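PDB 5EWY: putative ADP-Ribosyltransferase Scabin from Streptomyces scabiei 87.22, which is a toxin that probably transfers ADP-ribose from NAD+ to DNA. Local coordinates for residues A[64-69]-A[142-148]; A[74-78]-A[116-122]; A[169-174]-A[193-199]. All blocks are in the same frame, centred on the assembly; numbering follows the deposited sequence.

Interaction 1 of 3, residues A[64-69]-A[142-148]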
loop_
_atom_site.group_PDB
_atom_site.type_symbol
_atom_site.label_atom_id
_atom_site.label_comp_id
_atom_site.label_asym_id
_atom_site.label_seq_id
_atom_site.Cartn_x
_atom_site.Cartn_y
_atom_site.Cartn_z
ATOM N N PRO A 64 16.626 -1.608 5.975
ATOM C CA PRO A 64 17.471 -2.786 6.140
ATOM C C PRO A 64 16.929 -3.934 5.294
ATOM O O PRO A 64 15.972 -3.725 4.546
ATOM C CB PRO A 64 17.351 -3.099 7.633
ATOM C CG PRO A 64 16.056 -2.548 8.033
ATOM C CD PRO A 64 15.810 -1.341 7.174
ATOM N N ASP A 65 17.526 -5.117 5.404
ATOM C CA ASP A 65 17.088 -6.246 4.599
ATOM C C ASP A 65 15.575 -6.434 4.749
ATOM O O ASP A 65 15.086 -6.582 5.880
ATOM C CB ASP A 65 17.819 -7.513 5.030
ATOM C CG ASP A 65 19.284 -7.508 4.623
ATOM O OD1 ASP A 65 19.627 -6.844 3.621
ATOM O OD2 ASP A 65 20.093 -8.171 5.306
ATOM N N PRO A 66 14.809 -6.406 3.660
ATOM C CA PRO A 66 13.350 -6.418 3.800
ATOM C C PRO A 66 12.828 -7.797 4.163
ATOM O O PRO A 66 13.357 -8.829 3.733
ATOM C CB PRO A 66 12.858 -5.994 2.412
ATOM C CG PRO A 66 13.924 -6.391 1.502
ATOM C CD PRO A 66 15.210 -6.212 2.256
ATOM N N VAL A 67 11.820 -7.793 5.013
ATOM C CA VAL A 67 10.990 -8.965 5.243
ATOM C C VAL A 67 9.732 -8.764 4.412
ATOM O O VAL A 67 8.920 -7.871 4.684
ATOM C CB VAL A 67 10.668 -9.151 6.729
ATOM C CG1 VAL A 67 9.795 -10.376 6.913
ATOM C CG2 VAL A 67 11.944 -9.272 7.534
ATOM N N TRP A 68 9.569 -9.577 3.373
ATOM C CA TRP A 68 8.454 -9.406 2.457
ATOM C C TRP A 68 7.191 -10.018 3.029
ATOM O O TRP A 68 7.232 -11.074 3.672
ATOM C CB TRP A 68 8.768 -10.100 1.136
ATOM C CG TRP A 68 9.972 -9.536 0.473
ATOM C CD1 TRP A 68 11.243 -10.022 0.532
ATOM C CD2 TRP A 68 10.024 -8.360 -0.341
ATOM N NE1 TRP A 68 12.087 -9.220 -0.200
ATOM C CE2 TRP A 68 11.362 -8.197 -0.751
ATOM C CE3 TRP A 68 9.070 -7.433 -0.768
ATOM C CZ2 TRP A 68 11.769 -7.138 -1.565
ATOM C CZ3 TRP A 68 9.475 -6.390 -1.584
ATOM C CH2 TRP A 68 10.809 -6.251 -1.969
ATOM N N ARG A 69 6.079 -9.354 2.769
ATOM C CA ARG A 69 4.771 -9.884 3.117
ATOM C C ARG A 69 4.468 -11.105 2.254
ATOM O O ARG A 69 4.684 -11.095 1.037
ATOM C CB ARG A 69 3.735 -8.793 2.885
ATOM C CG ARG A 69 2.291 -9.288 2.790
ATOM C CD ARG A 69 1.365 -8.093 2.737
ATOM N NE ARG A 69 0.009 -8.377 2.249
ATOM C CZ ARG A 69 -0.323 -8.390 0.962
ATOM N NH1 ARG A 69 -1.577 -8.613 0.591
ATOM N NH2 ARG A 69 0.601 -8.224 0.034
ATOM N N GLY A 142 5.124 -6.661 -1.204
ATOM C CA GLY A 142 5.268 -5.544 -0.278
ATOM C C GLY A 142 6.193 -5.882 0.871
ATOM O O GLY A 142 6.376 -7.038 1.251
ATOM N N VAL A 143 6.856 -4.855 1.381
ATOM C CA VAL A 143 7.741 -5.000 2.529
ATOM C C VAL A 143 6.919 -4.792 3.798
ATOM O O VAL A 143 6.321 -3.729 3.997
ATOM C CB VAL A 143 8.899 -3.991 2.463
ATOM C CG1 VAL A 143 9.784 -4.157 3.678
ATOM C CG2 VAL A 143 9.705 -4.154 1.169
ATOM N N ASP A 144 6.901 -5.790 4.675
ATOM C CA ASP A 144 6.202 -5.668 5.948
ATOM C C ASP A 144 7.068 -4.824 6.876
ATOM O O ASP A 144 8.136 -5.254 7.316
ATOM C CB ASP A 144 5.901 -7.051 6.524
ATOM C CG ASP A 144 5.056 -6.986 7.779
ATOM O OD1 ASP A 144 5.367 -6.160 8.657
ATOM O OD2 ASP A 144 4.083 -7.759 7.907
ATOM N N VAL A 145 6.616 -3.600 7.157
ATOM C CA VAL A 145 7.470 -2.640 7.844
ATOM C C VAL A 145 7.828 -3.136 9.236
ATOM O O VAL A 145 8.997 -3.127 9.628
ATOM C CB VAL A 145 6.815 -1.252 7.875
ATOM C CG1 VAL A 145 7.555 -0.304 8.855
ATOM C CG2 VAL A 145 6.832 -0.638 6.499
ATOM N N ASN A 146 6.830 -3.538 10.022
ATOM C CA ASN A 146 7.126 -3.929 11.397
ATOM C C ASN A 146 7.970 -5.201 11.466
ATOM O O ASN A 146 8.775 -5.353 12.393
ATOM C CB ASN A 146 5.850 -4.068 12.213
ATOM C CG ASN A 146 5.183 -2.745 12.471
ATOM O OD1 ASN A 146 5.689 -1.678 12.081
ATOM N ND2 ASN A 146 4.040 -2.790 13.131
ATOM N N LYS A 147 7.827 -6.110 10.497
ATOM C CA LYS A 147 8.694 -7.283 10.474
ATOM C C LYS A 147 10.115 -6.919 10.074
ATOM O O LYS A 147 11.062 -7.628 10.440
ATOM C CB LYS A 147 8.149 -8.341 9.513
ATOM C CG LYS A 147 6.884 -9.015 9.983
ATOM C CD LYS A 147 6.485 -10.134 9.030
ATOM C CE LYS A 147 5.124 -10.720 9.372
ATOM N NZ LYS A 147 5.069 -11.202 10.776
ATOM N N THR A 148 10.279 -5.841 9.312
ATOM C CA THR A 148 11.578 -5.392 8.824
ATOM C C THR A 148 12.306 -4.497 9.814
ATOM O O THR A 148 13.513 -4.661 9.995
ATOM C CB THR A 148 11.372 -4.656 7.494
ATOM O OG1 THR A 148 10.751 -5.555 6.571
ATOM C CG2 THR A 148 12.676 -4.151 6.900
HETATM O O HOH W 1 15.286 -6.478 8.532
#
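Two backbone hydrogen bonds join the segments, Arg-69 N to Gly-142 O at 2.8 Å and Asp-144 N to Val-67 O at 2.9 Å, and so pair Trp-68 with Val-143 in a single bridge. A third runs from Val-67 N to Thr-148 OG1 (2.9 Å); that hydroxyl in turn donates to Asp-144 O (2.7 Å), so one side chain links the loop to the first turn of the helix. Asp-144 caps this helix, its OD1 accepting from Lys-147 N at 3.1 Å, while its OD2 is bonded to Tyr-120. A water donates to both Asp-65 O (2.7 Å) and Thr-148 O (2.9 Å). Around this polar core, Val-143 CG2 lies over the six-membered ring of Trp-68, 4.0 Å from its centroid, in a CH-pi contact, Pro-66 CB meets Val-143 CG1 at 3.8 Å, and Val-67 CG1 packs on Lys-147 CB at 3.7 Å. The arrangement is a strand-to-helix junction with an Asp N-cap, its short edge strand 143-144 bridged by an irregular loop on the side away from strand 160-164.

Interaction 2 of 3, residues A[74-78]-A[116-122]. With 5TQ (4-(8-fluoranyl-6-oxidanylidene-1,3,4,5-tetrahydrobenzo[c][1,6]naphthyridin-2-yl)butanoic acid), chain B.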
loop_
_atom_site.group_PDB
_atom_site.type_symbol
_atom_site.label_atom_id
_atom_site.label_comp_id
_atom_site.label_asym_id
_atom_site.label_seq_id
_atom_site.Cartn_x
_atom_site.Cartn_y
_atom_site.Cartn_z
ATOM N N THR A 74 -6.594 -8.251 1.852
ATOM C CA THR A 74 -6.811 -6.887 1.412
ATOM C C THR A 74 -5.979 -5.938 2.270
ATOM O O THR A 74 -5.910 -6.093 3.494
ATOM C CB THR A 74 -8.281 -6.524 1.553
ATOM O OG1 THR A 74 -9.077 -7.467 0.838
ATOM C CG2 THR A 74 -8.566 -5.121 0.997
ATOM N N LEU A 75 -5.318 -4.994 1.601
ATOM C CA LEU A 75 -4.597 -3.895 2.220
ATOM C C LEU A 75 -5.322 -2.605 1.874
ATOM O O LEU A 75 -6.203 -2.572 1.011
ATOM C CB LEU A 75 -3.145 -3.848 1.740
ATOM C CG LEU A 75 -2.290 -5.093 2.013
ATOM C CD1 LEU A 75 -0.929 -4.957 1.346
ATOM C CD2 LEU A 75 -2.136 -5.374 3.481
ATOM N N TYR A 76 -4.911 -1.536 2.548
ATOM C CA TYR A 76 -5.608 -0.265 2.428
ATOM C C TYR A 76 -4.611 0.870 2.294
ATOM O O TYR A 76 -3.479 0.779 2.752
ATOM C CB TYR A 76 -6.557 -0.007 3.632
ATOM C CG TYR A 76 -7.388 -1.225 3.913
ATOM C CD1 TYR A 76 -6.904 -2.234 4.735
ATOM C CD2 TYR A 76 -8.610 -1.397 3.312
ATOM C CE1 TYR A 76 -7.636 -3.403 4.930
ATOM C CE2 TYR A 76 -9.351 -2.562 3.514
ATOM C CZ TYR A 76 -8.846 -3.506 4.344
ATOM O OH TYR A 76 -9.570 -4.667 4.511
ATOM N N ARG A 77 -5.049 1.925 1.627
ATOM C CA ARG A 77 -4.260 3.145 1.552
ATOM C C ARG A 77 -5.200 4.341 1.594
ATOM O O ARG A 77 -6.067 4.469 0.719
ATOM C CB ARG A 77 -3.414 3.185 0.278
ATOM C CG ARG A 77 -2.660 4.501 0.156
ATOM C CD ARG A 77 -1.694 4.516 -1.026
ATOM N NE ARG A 77 -1.250 5.892 -1.286
ATOM C CZ ARG A 77 -0.269 6.517 -0.652
ATOM N NH1 ARG A 77 0.003 7.781 -0.958
ATOM N NH2 ARG A 77 0.479 5.907 0.253
ATOM N N SER A 78 -4.999 5.216 2.587
ATOM C CA SER A 78 -5.644 6.525 2.640
ATOM C C SER A 78 -4.881 7.441 1.685
ATOM O O SER A 78 -3.658 7.495 1.737
ATOM C CB SER A 78 -5.551 7.035 4.090
ATOM O OG SER A 78 -6.106 8.320 4.179
ATOM N N VAL A 116 5.371 3.033 -1.955
ATOM C CA VAL A 116 4.000 3.449 -1.696
ATOM C C VAL A 116 3.546 2.755 -0.422
ATOM O O VAL A 116 3.558 1.519 -0.350
ATOM C CB VAL A 116 3.062 3.132 -2.867
ATOM C CG1 VAL A 116 1.617 3.417 -2.488
ATOM C CG2 VAL A 116 3.450 3.960 -4.093
ATOM N N SER A 117 3.113 3.541 0.556
ATOM C CA SER A 117 2.690 3.007 1.841
ATOM C C SER A 117 1.260 2.518 1.773
ATOM O O SER A 117 0.382 3.173 1.216
ATOM C CB SER A 117 2.748 4.079 2.914
ATOM O OG SER A 117 4.096 4.474 3.134
ATOM N N THR A 118 1.032 1.364 2.389
ATOM C CA THR A 118 -0.292 0.783 2.584
ATOM C C THR A 118 -0.320 0.257 4.006
ATOM O O THR A 118 0.696 0.226 4.702
ATOM C CB THR A 118 -0.582 -0.361 1.597
ATOM O OG1 THR A 118 0.208 -1.511 1.930
ATOM C CG2 THR A 118 -0.302 0.081 0.131
ATOM N N THR A 119 -1.486 -0.227 4.424
ATOM C CA THR A 119 -1.631 -0.754 5.769
ATOM C C THR A 119 -2.484 -2.014 5.774
ATOM O O THR A 119 -3.408 -2.161 4.981
ATOM C CB THR A 119 -2.248 0.316 6.716
ATOM O OG1 THR A 119 -2.448 -0.225 8.014
ATOM C CG2 THR A 119 -3.545 0.851 6.182
ATOM N N TYR A 120 -2.228 -2.848 6.779
ATOM C CA TYR A 120 -3.104 -3.965 7.068
ATOM C C TYR A 120 -4.412 -3.529 7.716
ATOM O O TYR A 120 -5.352 -4.329 7.791
ATOM C CB TYR A 120 -2.407 -4.912 8.050
ATOM C CG TYR A 120 -1.221 -5.694 7.539
ATOM C CD1 TYR A 120 -1.390 -6.761 6.675
ATOM C CD2 TYR A 120 0.063 -5.448 8.025
ATOM C CE1 TYR A 120 -0.319 -7.525 6.250
ATOM C CE2 TYR A 120 1.147 -6.205 7.587
ATOM C CZ TYR A 120 0.933 -7.257 6.721
ATOM O OH TYR A 120 1.984 -8.033 6.282
ATOM N N ASP A 121 -4.503 -2.288 8.194
ATOM C CA ASP A 121 -5.615 -1.813 9.024
ATOM C C ASP A 121 -6.626 -1.046 8.177
ATOM O O ASP A 121 -6.365 0.100 7.751
ATOM C CB ASP A 121 -5.033 -0.917 10.118
ATOM C CG ASP A 121 -6.065 -0.401 11.082
ATOM O OD1 ASP A 121 -7.256 -0.728 10.961
ATOM O OD2 ASP A 121 -5.645 0.372 11.996
ATOM N N HIS A 122 -7.792 -1.659 7.966
ATOM C CA HIS A 122 -8.887 -1.020 7.252
ATOM C C HIS A 122 -9.197 0.374 7.777
ATOM O O HIS A 122 -9.613 1.248 6.997
ATOM C CB HIS A 122 -10.119 -1.913 7.346
ATOM C CG HIS A 122 -11.350 -1.273 6.787
ATOM N ND1 HIS A 122 -12.170 -0.455 7.533
ATOM C CD2 HIS A 122 -11.856 -1.261 5.529
ATOM C CE1 HIS A 122 -13.136 0.014 6.770
ATOM N NE2 HIS A 122 -12.974 -0.458 5.548
HETATM N N12 5TQ B . 1.262 9.450 3.476
HETATM C C13 5TQ B . 0.132 9.702 2.815
HETATM C C15 5TQ B . 2.347 10.480 3.531
HETATM C C17 5TQ B . 3.389 10.810 1.234
HETATM C C01 5TQ B . -0.439 3.938 5.596
HETATM C C02 5TQ B . 0.690 3.650 6.350
HETATM C C03 5TQ B . 1.748 4.549 6.426
HETATM C C04 5TQ B . 1.684 5.744 5.721
HETATM C C05 5TQ B . 0.541 6.072 4.965
HETATM C C06 5TQ B . -0.513 5.144 4.899
HETATM C C07 5TQ B . -1.709 5.474 4.133
HETATM C C08 5TQ B . 0.444 7.309 4.227
HETATM C C09 5TQ B . -0.754 7.539 3.494
HETATM N N10 5TQ B . -1.761 6.633 3.450
HETATM C C11 5TQ B . 1.418 8.317 4.200
HETATM C C14 5TQ B . -0.863 8.782 2.751
HETATM C C16 5TQ B . 2.493 11.384 2.314
HETATM C C18 5TQ B . 2.614 9.900 0.303
HETATM O O19 5TQ B . -2.672 4.666 4.070
HETATM F F20 5TQ B . 0.748 2.499 7.021
HETATM O O21 5TQ B . 2.784 10.006 -0.940
HETATM O O22 5TQ B . 1.821 9.067 0.777
HETATM O O HOH W 2 3.463 6.428 0.198
#
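The inhibitor pocket of this ADP-ribosyltransferase is built where strands 75-79 and 115-119 meet, consistent with the nicotinamide site of related ADP-ribosyltransferases. Tyr-76 and Thr-119 form one antiparallel hydrogen-bonded pair, with Tyr-76 N to Thr-119 O at 2.9 Å and Thr-119 N to Tyr-76 O at 2.8 Å; beyond it the strands splay, their directions 121° apart. Arg-77 spans the widening gap: NH2 donates to Ser-117 O (2.9 Å) and NH1 to the carboxylate O22 of 5TQ (2.8 Å), and the guanidinium lies between Val-116 CG1 and the ligand. Ser-78 grips the lactam through its backbone, N to O19 of 5TQ at 2.8 Å and O from N10 at 2.7 Å, a two-point recognition resembling that of nicotinamide amide groups in related enzymes. Ser-117 CB approaches C04 of 5TQ at 3.4 Å. At the other end, Thr-119 OG1, which also bonds to Gln-158 O, accepts from Asp-121 N (2.9 Å) in an ST turn that brings His-122 CA over the Tyr-76 ring, 3.5 Å from its centroid, with the two rings edge-to-face. Strand 133-137 pairs with strand 75-79 and strand 160-164 with 115-119, so the contact joins the two sheets; Glu-160 and Tyr-106 of helix 103-108 both bond to Ser-117.

Interaction 3 of 3, residues A[169-174]-A[193-199]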
loop_
_atom_site.group_PDB
_atom_site.type_symbol
_atom_site.label_atom_id
_atom_site.label_comp_id
_atom_site.label_asym_id
_atom_site.label_seq_id
_atom_site.Cartn_x
_atom_site.Cartn_y
_atom_site.Cartn_z
ATOM N N THR A 169 -2.397 -0.588 -11.317
ATOM C CA THR A 169 -3.837 -0.428 -11.138
ATOM C C THR A 169 -4.567 -1.773 -11.084
ATOM O O THR A 169 -5.589 -1.877 -10.391
ATOM C CB THR A 169 -4.426 0.457 -12.243
ATOM O OG1 THR A 169 -5.835 0.615 -12.017
ATOM C CG2 THR A 169 -4.187 -0.145 -13.634
ATOM N N GLU A 170 -4.041 -2.813 -11.739
ATOM C CA GLU A 170 -4.723 -4.114 -11.720
ATOM C C GLU A 170 -4.833 -4.667 -10.304
ATOM O O GLU A 170 -5.602 -5.616 -10.083
ATOM C CB GLU A 170 -4.022 -5.122 -12.640
ATOM C CG GLU A 170 -2.645 -5.567 -12.181
ATOM C CD GLU A 170 -1.919 -6.404 -13.203
ATOM O OE1 GLU A 170 -2.272 -7.599 -13.358
ATOM O OE2 GLU A 170 -0.996 -5.856 -13.848
ATOM N N PHE A 171 -4.050 -4.152 -9.366
ATOM C CA PHE A 171 -4.077 -4.617 -7.980
ATOM C C PHE A 171 -4.843 -3.697 -7.051
ATOM O O PHE A 171 -4.860 -3.928 -5.833
ATOM C CB PHE A 171 -2.655 -4.832 -7.451
ATOM C CG PHE A 171 -1.848 -5.755 -8.292
ATOM C CD1 PHE A 171 -2.160 -7.110 -8.377
ATOM C CD2 PHE A 171 -0.792 -5.279 -9.051
ATOM C CE1 PHE A 171 -1.426 -7.956 -9.173
ATOM C CE2 PHE A 171 -0.057 -6.131 -9.845
ATOM C CZ PHE A 171 -0.365 -7.464 -9.900
ATOM N N VAL A 172 -5.466 -2.653 -7.585
ATOM C CA VAL A 172 -6.304 -1.750 -6.803
ATOM C C VAL A 172 -7.748 -2.201 -7.002
ATOM O O VAL A 172 -8.289 -2.132 -8.111
ATOM C CB VAL A 172 -6.097 -0.288 -7.213
ATOM C CG1 VAL A 172 -7.045 0.600 -6.422
ATOM C CG2 VAL A 172 -4.643 0.110 -6.969
ATOM N N ILE A 173 -8.378 -2.672 -5.921
ATOM C CA ILE A 173 -9.747 -3.175 -6.008
ATOM C C ILE A 173 -10.719 -2.044 -6.290
ATOM O O ILE A 173 -11.612 -2.157 -7.133
ATOM C CB ILE A 173 -10.160 -3.874 -4.705
ATOM C CG1 ILE A 173 -9.223 -5.009 -4.319
ATOM C CG2 ILE A 173 -11.573 -4.376 -4.859
ATOM C CD1 ILE A 173 -9.380 -5.396 -2.866
ATOM N N GLY A 174 -10.583 -0.949 -5.551
ATOM C CA GLY A 174 -11.594 0.096 -5.538
ATOM C C GLY A 174 -11.312 1.061 -4.410
ATOM O O GLY A 174 -10.223 1.053 -3.839
ATOM N N ASN A 193 -12.660 -0.391 -9.160
ATOM C CA ASN A 193 -11.724 -0.080 -10.233
ATOM C C ASN A 193 -11.999 -0.987 -11.424
ATOM O O ASN A 193 -11.901 -2.213 -11.289
ATOM C CB ASN A 193 -10.297 -0.275 -9.713
ATOM C CG ASN A 193 -9.245 -0.079 -10.774
ATOM O OD1 ASN A 193 -9.517 0.436 -11.857
ATOM N ND2 ASN A 193 -8.022 -0.478 -10.459
ATOM N N PRO A 194 -12.357 -0.445 -12.590
ATOM C CA PRO A 194 -12.618 -1.317 -13.750
ATOM C C PRO A 194 -11.415 -2.136 -14.177
ATOM O O PRO A 194 -11.576 -3.146 -14.882
ATOM C CB PRO A 194 -13.066 -0.336 -14.844
ATOM C CG PRO A 194 -12.543 0.959 -14.445
ATOM C CD PRO A 194 -12.519 0.975 -12.935
ATOM N N HIS A 195 -10.220 -1.762 -13.756
ATOM C CA HIS A 195 -8.985 -2.429 -14.141
ATOM C C HIS A 195 -8.517 -3.481 -13.143
ATOM O O HIS A 195 -7.491 -4.130 -13.388
ATOM C CB HIS A 195 -7.891 -1.382 -14.347
ATOM C CG HIS A 195 -8.224 -0.384 -15.398
ATOM N ND1 HIS A 195 -8.312 0.967 -15.148
ATOM C CD2 HIS A 195 -8.500 -0.546 -16.712
ATOM C CE1 HIS A 195 -8.626 1.594 -16.266
ATOM N NE2 HIS A 195 -8.743 0.701 -17.229
ATOM N N TYR A 196 -9.238 -3.682 -12.037
ATOM C CA TYR A 196 -8.845 -4.696 -11.070
ATOM C C TYR A 196 -8.891 -6.074 -11.715
ATOM O O TYR A 196 -9.870 -6.429 -12.376
ATOM C CB TYR A 196 -9.794 -4.635 -9.884
ATOM C CG TYR A 196 -9.622 -5.732 -8.848
ATOM C CD1 TYR A 196 -8.370 -6.126 -8.406
ATOM C CD2 TYR A 196 -10.739 -6.364 -8.316
ATOM C CE1 TYR A 196 -8.232 -7.135 -7.441
ATOM C CE2 TYR A 196 -10.612 -7.365 -7.364
ATOM C CZ TYR A 196 -9.362 -7.741 -6.936
ATOM O OH TYR A 196 -9.260 -8.733 -5.952
ATOM N N GLU A 197 -7.824 -6.840 -11.519
ATOM C CA GLU A 197 -7.707 -8.193 -12.058
ATOM C C GLU A 197 -7.459 -9.160 -10.915
ATOM O O GLU A 197 -6.309 -9.320 -10.458
ATOM C CB GLU A 197 -6.586 -8.261 -13.089
ATOM C CG GLU A 197 -6.959 -7.502 -14.346
ATOM C CD GLU A 197 -5.967 -7.651 -15.473
ATOM O OE1 GLU A 197 -4.994 -8.417 -15.322
ATOM O OE2 GLU A 197 -6.168 -6.993 -16.513
ATOM N N PRO A 198 -8.507 -9.827 -10.425
ATOM C CA PRO A 198 -8.331 -10.817 -9.365
ATOM C C PRO A 198 -7.299 -11.851 -9.783
ATOM O O PRO A 198 -7.251 -12.272 -10.944
ATOM C CB PRO A 198 -9.721 -11.461 -9.258
ATOM C CG PRO A 198 -10.655 -10.455 -9.718
ATOM C CD PRO A 198 -9.927 -9.582 -10.716
ATOM N N TRP A 199 -6.511 -12.297 -8.810
ATOM C CA TRP A 199 -5.425 -13.233 -9.058
ATOM C C TRP A 199 -5.368 -14.373 -8.050
ATOM O O TRP A 199 -4.478 -15.215 -8.159
ATOM C CB TRP A 199 -4.059 -12.507 -9.104
ATOM C CG TRP A 199 -3.803 -11.622 -7.898
ATOM C CD1 TRP A 199 -4.327 -10.373 -7.671
ATOM C CD2 TRP A 199 -2.993 -11.926 -6.758
ATOM N NE1 TRP A 199 -3.901 -9.895 -6.460
ATOM C CE2 TRP A 199 -3.057 -10.810 -5.891
ATOM C CE3 TRP A 199 -2.193 -13.009 -6.395
ATOM C CZ2 TRP A 199 -2.431 -10.792 -4.654
ATOM C CZ3 TRP A 199 -1.543 -12.973 -5.169
ATOM C CH2 TRP A 199 -1.648 -11.855 -4.327
HETATM O O HOH W 3 -3.473 -9.351 -11.757
HETATM O O HOH W 4 -13.217 -3.846 -8.492
#
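Asn-193 opens the segment with three hydrogen bonds to 169-174: N donates to Ile-173 O (2.9 Å), and ND2 to both Val-172 O and Thr-169 OG1, each at 2.9 Å; Thr-169 OG1 also bonds to Phe-87 O. Asn-193 OD1 accepts from His-195 N at 3.0 Å, an Asx turn inside the type I turn 193-196. His-195 O then receives a CA-H...O contact from Glu-170 CA (3.2 Å), while His-195 ND1 bonds to the backbone O of Phe-87, in helix 83-89. The Tyr-196 ring takes Ile-173 CG1 over its face, 4.0 Å from the centroid, and its hydroxyl reaches Asp-138. Next, Glu-197 N donates to Glu-170 O (2.9 Å). The two carboxylates approach to 3.5 Å between Glu-170 OE1 and Glu-197 OE1, with Arg-168 offsetting the charge of Glu-170. Trp-199 finally offers its face to the edge of Phe-171, with its indole nitrogen bonded to Asp-138. The tail is thus held chiefly through backbone carbonyls of 169-174, helped by one versatile asparagine, with aromatic packing added toward the C terminus.

In the fold
From the N terminus, residues 64-69 lead into strand 75-79, so the first halves of interactions 1 and 2 follow closely in the chain. Interaction 2 closes its loop at 116-122, and interaction 1 closes later at 142-148; the smaller loop is therefore nested in the larger. The two touch through Tyr-120, whose OH lies 2.7 Å from Asp-144 OD2, and through Arg-69 packing on Leu-75. Interaction 3 opens only afterwards and closes at 193-199, round the hairpin of strands 172-179 and 184-192, tying the C-terminal tail to the start of strand 172-179. It meets interaction 2 where Ile-173 packs on Thr-74, but does not touch interaction 1. Together they connect the N-terminal loop, both sheets and the tail.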